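FMN reductase (NADPH) from Bacillus subtilis reduces flavin mononucleotide with NADPH as electron donor and also reduces nitroaromatic compounds, quinones and azo dyes. Local coordinates of one contact, PDB 3N2S (chain A, 1.95 Å), residues 46-51 and 77-82, beside the matching contact of the related FMN reductase [NAD(P)H] from Bacillus subtilis, PDB 1ZCH (chain B, 1.85 Å), residues 46-51 and 77-82. Structure 2 is superposed on structure 1 by the backbone atoms of these residues (RMSD 0.26 Å); each is numbered along its deposited sequence.

Structure 1 (3N2S).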
loop_
_atom_site.group_PDB
_atom_site.type_symbol
_atom_site.label_atom_id
_atom_site.label_comp_id
_atom_site.label_asym_id
_atom_site.label_seq_id
_atom_site.Cartn_x
_atom_site.Cartn_y
_atom_site.Cartn_z
ATOM N N TYR A 46 9.759 6.149 -0.766
ATOM C CA TYR A 46 10.153 4.742 -0.834
ATOM C C TYR A 46 11.419 4.538 -1.647
ATOM O O TYR A 46 11.827 5.406 -2.430
ATOM C CB TYR A 46 8.993 3.883 -1.423
ATOM C CG TYR A 46 8.558 4.327 -2.803
ATOM C CD1 TYR A 46 9.144 3.788 -3.945
ATOM C CD2 TYR A 46 7.619 5.343 -2.963
ATOM C CE1 TYR A 46 8.819 4.261 -5.213
ATOM C CE2 TYR A 46 7.276 5.819 -4.225
ATOM C CZ TYR A 46 7.882 5.279 -5.347
ATOM O OH TYR A 46 7.539 5.755 -6.582
ATOM N N SER A 47 12.007 3.348 -1.498
ATOM C CA SER A 47 13.135 2.851 -2.262
ATOM C C SER A 47 12.900 1.396 -2.557
ATOM O O SER A 47 12.155 0.721 -1.835
ATOM C CB SER A 47 14.454 3.052 -1.518
ATOM O OG SER A 47 14.977 4.312 -1.899
ATOM N N ILE A 48 13.470 0.925 -3.672
ATOM C CA ILE A 48 13.343 -0.456 -4.127
ATOM C C ILE A 48 14.744 -1.013 -4.270
ATOM O O ILE A 48 15.543 -0.471 -5.036
ATOM C CB ILE A 48 12.551 -0.542 -5.459
ATOM C CG1 ILE A 48 11.187 0.191 -5.375
ATOM C CG2 ILE A 48 12.401 -2.007 -5.917
ATOM C CD1 ILE A 48 10.493 0.464 -6.759
ATOM N N ILE A 49 15.055 -2.079 -3.533
ATOM C CA ILE A 49 16.385 -2.683 -3.648
ATOM C C ILE A 49 16.238 -3.985 -4.434
ATOM O O ILE A 49 15.559 -4.900 -3.978
ATOM C CB ILE A 49 17.090 -2.879 -2.275
ATOM C CG1 ILE A 49 17.135 -1.525 -1.491
ATOM C CG2 ILE A 49 18.529 -3.463 -2.480
ATOM C CD1 ILE A 49 17.530 -1.630 -0.099
ATOM N N GLY A 50 16.863 -4.041 -5.607
ATOM C CA GLY A 50 16.858 -5.230 -6.449
ATOM C C GLY A 50 17.987 -6.160 -6.029
ATOM O O GLY A 50 19.172 -5.821 -6.165
ATOM N N VAL A 51 17.622 -7.319 -5.470
ATOM C CA VAL A 51 18.599 -8.282 -4.944
ATOM C C VAL A 51 18.837 -9.434 -5.937
ATOM O O VAL A 51 17.939 -10.240 -6.210
ATOM C CB VAL A 51 18.243 -8.777 -3.514
ATOM C CG1 VAL A 51 19.407 -9.568 -2.886
ATOM C CG2 VAL A 51 17.857 -7.604 -2.608
ATOM N N PHE A 77 12.940 -8.174 -5.302
ATOM C CA PHE A 77 12.852 -6.752 -4.981
ATOM C C PHE A 77 12.531 -6.566 -3.504
ATOM O O PHE A 77 11.685 -7.276 -2.973
ATOM C CB PHE A 77 11.764 -6.061 -5.822
ATOM C CG PHE A 77 11.956 -6.095 -7.325
ATOM C CD1 PHE A 77 12.579 -5.038 -7.987
ATOM C CD2 PHE A 77 11.439 -7.141 -8.088
ATOM C CE1 PHE A 77 12.695 -5.036 -9.384
ATOM C CE2 PHE A 77 11.592 -7.156 -9.484
ATOM C CZ PHE A 77 12.210 -6.098 -10.121
ATOM N N VAL A 78 13.180 -5.594 -2.845
ATOM C CA VAL A 78 12.848 -5.284 -1.451
ATOM C C VAL A 78 12.294 -3.865 -1.421
ATOM O O VAL A 78 13.002 -2.917 -1.794
ATOM C CB VAL A 78 13.984 -5.517 -0.407
ATOM C CG1 VAL A 78 13.523 -5.111 1.002
ATOM C CG2 VAL A 78 14.445 -6.975 -0.422
ATOM N N PHE A 79 11.027 -3.722 -0.979
ATOM C CA PHE A 79 10.383 -2.414 -0.883
ATOM C C PHE A 79 10.643 -1.832 0.473
ATOM O O PHE A 79 10.390 -2.494 1.483
ATOM C CB PHE A 79 8.862 -2.490 -1.185
ATOM C CG PHE A 79 8.605 -2.576 -2.668
ATOM C CD1 PHE A 79 8.246 -1.446 -3.394
ATOM C CD2 PHE A 79 8.782 -3.779 -3.353
ATOM C CE1 PHE A 79 8.055 -1.515 -4.779
ATOM C CE2 PHE A 79 8.568 -3.854 -4.733
ATOM C CZ PHE A 79 8.213 -2.717 -5.438
ATOM N N CYS A 80 11.130 -0.584 0.496
ATOM C CA CYS A 80 11.440 0.116 1.756
ATOM C C CYS A 80 10.679 1.395 1.880
ATOM O O CYS A 80 10.598 2.135 0.901
ATOM C CB CYS A 80 12.935 0.423 1.864
ATOM S SG CYS A 80 14.026 -0.988 1.616
ATOM N N ALA A 81 10.273 1.741 3.126
ATOM C CA ALA A 81 9.782 3.074 3.455
ATOM C C ALA A 81 11.085 3.878 3.453
ATOM O O ALA A 81 12.105 3.388 3.962
ATOM C CB ALA A 81 9.138 3.079 4.842
ATOM N N ASP A 82 11.108 5.041 2.791
ATOM C CA ASP A 82 12.338 5.833 2.686
ATOM C C ASP A 82 12.091 7.311 2.947
ATOM O O ASP A 82 11.478 7.987 2.127
ATOM C CB ASP A 82 13.016 5.632 1.297
ATOM C CG ASP A 82 14.400 6.258 1.108
ATOM O OD1 ASP A 82 14.704 7.256 1.785
ATOM O OD2 ASP A 82 15.134 5.812 0.202
#
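Antiparallel pairing of strand 46-51, an outermost strand of the chain's nitroreductase-fold sheet, with segment 77-82 of inner strand 75-82 makes this buried contact; beyond strand 46-51 the sheet runs on into the second subunit. Ser-47 and Cys-80 form a hydrogen-bonded pair, Ser-47 N to Cys-80 O 3.0 Å, and Ile-49 pairs likewise with Val-78. CB of Tyr-46 rests 3.3 Å from Cys-80 O. Ser-47 OG donates to Asp-82 OD2 on its anti side (2.6 Å), an oxygen also bonded by Tyr-187 of the second subunit. Ile-48 lies alongside Phe-79, CG1 3.6 Å from CE1, while its CG2, anti to the backbone N, reaches CD1 of Phe-77 at 3.7 Å. Across from Phe-77 stands Gly-50. On the Ser-47 and Cys-80 face, Ile-49 CG1 lies 4.4 Å from Cys-80 SG, and chi2 of 169° extends the side chain to CD1.

Structure 2 (1ZCH).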
loop_
_atom_site.group_PDB
_atom_site.type_symbol
_atom_site.label_atom_id
_atom_site.label_comp_id
_atom_site.label_asym_id
_atom_site.label_seq_id
_atom_site.Cartn_x
_atom_site.Cartn_y
_atom_site.Cartn_z
ATOM N N VAL B 46 9.668 5.848 -1.026
ATOM C CA VAL B 46 9.884 4.412 -1.140
ATOM C C VAL B 46 11.167 4.146 -1.922
ATOM O O VAL B 46 11.505 4.869 -2.862
ATOM C CB VAL B 46 8.675 3.701 -1.834
ATOM C CG1 VAL B 46 8.394 4.328 -3.187
ATOM C CG2 VAL B 46 8.959 2.207 -1.994
ATOM N N THR B 47 11.904 3.127 -1.497
ATOM C CA THR B 47 13.134 2.743 -2.173
ATOM C C THR B 47 13.015 1.265 -2.499
ATOM O O THR B 47 12.461 0.493 -1.715
ATOM C CB THR B 47 14.371 2.992 -1.280
ATOM O OG1 THR B 47 14.624 4.401 -1.218
ATOM C CG2 THR B 47 15.607 2.278 -1.834
ATOM N N VAL B 48 13.515 0.883 -3.669
ATOM C CA VAL B 48 13.466 -0.506 -4.091
ATOM C C VAL B 48 14.881 -1.038 -4.231
ATOM O O VAL B 48 15.679 -0.491 -4.991
ATOM C CB VAL B 48 12.763 -0.661 -5.456
ATOM C CG1 VAL B 48 12.705 -2.141 -5.842
ATOM C CG2 VAL B 48 11.356 -0.072 -5.396
ATOM N N ILE B 49 15.197 -2.088 -3.482
ATOM C CA ILE B 49 16.515 -2.703 -3.573
ATOM C C ILE B 49 16.330 -3.942 -4.449
ATOM O O ILE B 49 15.505 -4.801 -4.139
ATOM C CB ILE B 49 17.045 -3.173 -2.191
ATOM C CG1 ILE B 49 16.994 -2.032 -1.169
ATOM C CG2 ILE B 49 18.478 -3.691 -2.345
ATOM C CD1 ILE B 49 17.921 -0.877 -1.464
ATOM N N THR B 50 17.075 -4.022 -5.549
ATOM C CA THR B 50 16.988 -5.177 -6.435
ATOM C C THR B 50 18.113 -6.120 -6.048
ATOM O O THR B 50 19.287 -5.738 -6.063
ATOM C CB THR B 50 17.164 -4.778 -7.918
ATOM O OG1 THR B 50 16.098 -3.907 -8.308
ATOM C CG2 THR B 50 17.143 -6.020 -8.815
ATOM N N VAL B 51 17.750 -7.345 -5.683
ATOM C CA VAL B 51 18.734 -8.340 -5.282
ATOM C C VAL B 51 18.703 -9.512 -6.252
ATOM O O VAL B 51 17.672 -10.165 -6.418
ATOM C CB VAL B 51 18.447 -8.867 -3.854
ATOM C CG1 VAL B 51 19.460 -9.943 -3.484
ATOM C CG2 VAL B 51 18.499 -7.722 -2.851
ATOM N N LEU B 77 12.938 -8.163 -5.001
ATOM C CA LEU B 77 12.904 -6.717 -4.816
ATOM C C LEU B 77 12.471 -6.434 -3.384
ATOM O O LEU B 77 11.551 -7.072 -2.873
ATOM C CB LEU B 77 11.894 -6.064 -5.765
ATOM C CG LEU B 77 12.061 -6.284 -7.269
ATOM C CD1 LEU B 77 10.995 -5.488 -8.024
ATOM C CD2 LEU B 77 13.457 -5.850 -7.696
ATOM N N LEU B 78 13.137 -5.489 -2.731
ATOM C CA LEU B 78 12.760 -5.128 -1.370
ATOM C C LEU B 78 12.224 -3.704 -1.384
ATOM O O LEU B 78 12.937 -2.770 -1.746
ATOM C CB LEU B 78 13.954 -5.205 -0.416
ATOM C CG LEU B 78 13.589 -4.791 1.018
ATOM C CD1 LEU B 78 12.573 -5.766 1.590
ATOM C CD2 LEU B 78 14.839 -4.755 1.884
ATOM N N PHE B 79 10.957 -3.551 -1.012
ATOM C CA PHE B 79 10.327 -2.237 -0.964
ATOM C C PHE B 79 10.463 -1.709 0.456
ATOM O O PHE B 79 10.003 -2.339 1.412
ATOM C CB PHE B 79 8.850 -2.348 -1.361
ATOM C CG PHE B 79 8.641 -2.635 -2.819
ATOM C CD1 PHE B 79 8.325 -1.609 -3.705
ATOM C CD2 PHE B 79 8.811 -3.928 -3.320
ATOM C CE1 PHE B 79 8.183 -1.862 -5.074
ATOM C CE2 PHE B 79 8.673 -4.191 -4.683
ATOM C CZ PHE B 79 8.359 -3.158 -5.562
ATOM N N CYS B 80 11.110 -0.555 0.587
ATOM C CA CYS B 80 11.342 0.064 1.888
ATOM C C CYS B 80 10.755 1.461 1.964
ATOM O O CYS B 80 10.760 2.193 0.979
ATOM C CB CYS B 80 12.846 0.201 2.157
ATOM S SG CYS B 80 13.836 -1.288 1.944
ATOM N N ALA B 81 10.250 1.823 3.139
ATOM C CA ALA B 81 9.758 3.176 3.353
ATOM C C ALA B 81 11.088 3.925 3.439
ATOM O O ALA B 81 12.041 3.416 4.038
ATOM C CB ALA B 81 9.010 3.265 4.676
ATOM N N ASP B 82 11.168 5.116 2.855
ATOM C CA ASP B 82 12.426 5.856 2.863
ATOM C C ASP B 82 12.271 7.342 3.168
ATOM O O ASP B 82 11.667 8.085 2.393
ATOM C CB ASP B 82 13.121 5.693 1.501
ATOM C CG ASP B 82 14.542 6.254 1.481
ATOM O OD1 ASP B 82 14.774 7.356 2.022
ATOM O OD2 ASP B 82 15.429 5.597 0.899
#
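Strand 46-51 and segment 77-82 of strand 75-82 pair antiparallel in the nitroreductase-fold sheet through hydrogen-bonded pairs: Thr-47 with Cys-80, Thr-47 N to Cys-80 O 2.9 Å, and Ile-49 with Leu-78. CB of Val-46 rests 3.8 Å from Cys-80 O. Thr-47 OG1 donates to Asp-82 OD2 on its anti side (2.6 Å), an oxygen also bonded by Tyr-187 of the second subunit. Val-48 lies alongside Phe-79, CG2 3.7 Å from CE1, while its CG1, anti to the backbone N, reaches CB of Leu-77 at 4.0 Å. Across from Leu-77 stands Thr-50, whose OG1 is 3.3 Å from Leu-77 CD2 and bonds to Asn-182 of the second subunit. On the Thr-47 and Cys-80 face, Ile-49 CG1 lies 4.5 Å from Cys-80 SG, and chi2 of -66° brings its CD1 to 3.9 Å from Thr-47 CG2.

Structure 1 against structure 2
Position 46 holds a tyrosine ring in Tyr-46(A) and a short branched chain in Val-46(B). Their CG and CG1 lie 0.4 Å apart, but CE1, CE2, CZ and OH of Tyr-46(A) have no counterpart, nor has CG2 of Val-46(B); the touch on O of Cys-80(A) and Cys-80(B) is kept. Thr-47(B) adds the methyl CG2 to what Ser-47(A) has, while the hydroxyls, 0.8 Å apart after superposition, keep their link to OD2 of Asp-82(A) and Asp-82(B).

Ile-48(A) against Val-48(B) removes only the terminal CD1: CG1 and CG2 of Ile-48(A) match CG2 and CG1 of Val-48(B), each 0.3 Å apart, and the touch on Phe-79(A) and Phe-79(B) is kept. Chi2 is 169° in Ile-49(A) and -66° in Ile-49(B), leaving the CD1 atoms 1.6 Å apart; CD1 of Ile-49(B) and CG2 of Thr-47(B), at 3.9 Å, add an apolar contact along strand 46-51.

Gly-50(A) gives way to Thr-50(B), whose whole side chain is additional and brings OG1 to 3.3 Å from CD2 of Leu-77(B). Opposite, the CG atoms of Phe-77(A) and Leu-77(B) are 0.2 Å apart and CD1 of Phe-77(A) and CD2 of Leu-77(B) 1.2 Å apart, whereas CE1, CE2 and CZ of Phe-77(A) have no counterpart; both side chains still touch Ile-48(A) or Val-48(B), and Phe-79(A) or Phe-79(B).

The CA atoms and the side chains of Phe-79(A), Cys-80(A) and their counterparts keep their places, as do the backbone hydrogen bonds of Ser-47(A) or Thr-47(B) with Cys-80(A) or Cys-80(B). The last exchange branches differently: CB of Val-78(A) and of Leu-78(B) stays beside O of Ile-49(A) and Ile-49(B), but CG2 of Val-78(A) and CD2 of Leu-78(B) each lack a counterpart.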